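Small archaeal modifier protein 1 (Haloferax volcanii DS2, PDB 4HRO) acts as a ubiquitin-like protein modifier attached covalently to lysine residues of its targets and as a sulfur carrier in molybdenum cofactor biosynthesis. Local coordinates at residues M4-L8 with A34-L38. Residues are numbered along the deposited sequence; the frame is centred on the assembly and turned at random.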
loop_
_atom_site.group_PDB
_atom_site.type_symbol
_atom_site.label_atom_id
_atom_site.label_comp_id
_atom_site.label_asym_id
_atom_site.label_seq_id
_atom_site.Cartn_x
_atom_site.Cartn_y
_atom_site.Cartn_z
ATOM N N MET A 4 7.459 5.677 6.265
ATOM C CA MET A 4 7.013 6.113 4.947
ATOM C C MET A 4 5.508 6.310 5.008
ATOM O O MET A 4 4.898 6.104 6.057
ATOM C CB MET A 4 7.458 5.107 3.870
ATOM C CG MET A 4 6.944 3.690 4.087
ATOM S SD MET A 4 7.850 2.410 3.174
ATOM C CE MET A 4 9.430 2.490 4.019
ATOM N N GLU A 5 4.897 6.677 3.892
ATOM C CA GLU A 5 3.494 7.042 3.920
ATOM C C GLU A 5 2.791 6.601 2.655
ATOM O O GLU A 5 3.332 6.785 1.555
ATOM C CB GLU A 5 3.363 8.548 4.118
ATOM C CG GLU A 5 1.976 9.027 4.476
ATOM C CD GLU A 5 1.976 10.472 4.915
ATOM O OE1 GLU A 5 2.840 11.247 4.458
ATOM O OE2 GLU A 5 1.105 10.841 5.716
ATOM N N TRP A 6 1.596 6.029 2.834
ATOM C CA TRP A 6 0.702 5.666 1.753
ATOM C C TRP A 6 -0.303 6.784 1.515
ATOM O O TRP A 6 -0.865 7.349 2.472
ATOM C CB TRP A 6 -0.088 4.407 2.120
ATOM C CG TRP A 6 0.688 3.144 2.001
ATOM C CD1 TRP A 6 1.358 2.491 2.990
ATOM C CD2 TRP A 6 0.872 2.378 0.813
ATOM N NE1 TRP A 6 1.953 1.350 2.489
ATOM C CE2 TRP A 6 1.668 1.263 1.150
ATOM C CE3 TRP A 6 0.458 2.532 -0.517
ATOM C CZ2 TRP A 6 2.052 0.309 0.208
ATOM C CZ3 TRP A 6 0.840 1.585 -1.447
ATOM C CH2 TRP A 6 1.625 0.494 -1.082
ATOM N N LYS A 7 -0.573 7.055 0.243
ATOM C CA LYS A 7 -1.751 7.794 -0.172
ATOM C C LYS A 7 -2.757 6.846 -0.773
ATOM O O LYS A 7 -2.400 5.935 -1.531
ATOM C CB LYS A 7 -1.386 8.881 -1.173
ATOM C CG LYS A 7 -0.981 10.157 -0.468
ATOM C CD LYS A 7 -0.739 11.275 -1.435
ATOM C CE LYS A 7 -0.833 12.613 -0.744
ATOM N NZ LYS A 7 -0.455 13.690 -1.667
ATOM N N LEU A 8 -4.016 7.063 -0.391
ATOM C CA LEU A 8 -5.145 6.248 -0.818
ATOM C C LEU A 8 -6.167 7.131 -1.525
ATOM O O LEU A 8 -6.282 8.318 -1.234
ATOM C CB LEU A 8 -5.829 5.626 0.399
ATOM C CG LEU A 8 -4.955 4.785 1.327
ATOM C CD1 LEU A 8 -5.800 4.309 2.521
ATOM C CD2 LEU A 8 -4.271 3.659 0.618
ATOM N N ALA A 34 5.218 -3.257 2.867
ATOM C CA ALA A 34 4.633 -1.959 3.232
ATOM C C ALA A 34 3.112 -1.946 2.997
ATOM O O ALA A 34 2.366 -1.330 3.774
ATOM C CB ALA A 34 5.304 -0.828 2.459
ATOM N N LEU A 35 2.653 -2.645 1.958
ATOM C CA LEU A 35 1.226 -2.771 1.706
ATOM C C LEU A 35 0.541 -3.585 2.811
ATOM O O LEU A 35 -0.542 -3.237 3.276
ATOM C CB LEU A 35 1.020 -3.386 0.323
ATOM C CG LEU A 35 -0.416 -3.599 -0.122
ATOM C CD1 LEU A 35 -1.235 -2.306 -0.077
ATOM C CD2 LEU A 35 -0.427 -4.216 -1.518
ATOM N N ASP A 36 1.186 -4.656 3.250
ATOM C CA ASP A 36 0.665 -5.445 4.362
ATOM C C ASP A 36 0.632 -4.631 5.654
ATOM O O ASP A 36 -0.280 -4.801 6.469
ATOM C CB ASP A 36 1.498 -6.706 4.562
ATOM C CG ASP A 36 1.158 -7.821 3.568
ATOM O OD1 ASP A 36 0.165 -7.699 2.801
ATOM O OD2 ASP A 36 1.908 -8.825 3.570
ATOM N N ALA A 37 1.595 -3.730 5.843
ATOM C CA ALA A 37 1.566 -2.830 7.010
ATOM C C ALA A 37 0.368 -1.877 6.929
ATOM O O ALA A 37 -0.298 -1.635 7.935
ATOM C CB ALA A 37 2.878 -2.063 7.130
ATOM N N LEU A 38 0.081 -1.359 5.737
ATOM C CA LEU A 38 -1.094 -0.520 5.535
ATOM C C LEU A 38 -2.371 -1.278 5.888
ATOM O O LEU A 38 -3.248 -0.768 6.578
ATOM C CB LEU A 38 -1.146 -0.051 4.085
ATOM C CG LEU A 38 -2.460 0.576 3.622
ATOM C CD1 LEU A 38 -2.789 1.862 4.363
ATOM C CD2 LEU A 38 -2.397 0.837 2.133
#
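Apolar packing dominates where segment 4-8 of strand 2-8 packs against segment 34-38 of helix 31-41, their axes 9.7 Å apart and inclined at 68°. Alternation along the strand turns Met4, Trp6 and Leu8 toward the helix, while Lys7 faces away. Trp6 contributes the largest buried area (99 of 290 Å²): its CZ2 lies 3.8 Å from Leu35 CB and its CD1 3.7 Å from Leu38 CB. Leu38 also makes a CH-pi contact, its CD2 3.9 Å from the centroid of the five-membered ring and over the face. On one side of the indole, Met4 SD reaches Ala34 CB at 4.2 Å; on the other, Leu8 CD2 meets Leu38 CD2 at 3.7 Å. The one polar link is a weak hydrogen bond, Trp6 NE1 to Ala34 O (3.0 Å, 139°), sharing that carbonyl with the helical bond from Leu38 N (3.0 Å). Leu81 and Leu83 of neighbouring strand 80-84 also touch the indole. This is part of the buried helix-on-sheet core of the beta-grasp fold, held mainly by hydrophobic burial, with the indole N-H given a weak acceptor inside it.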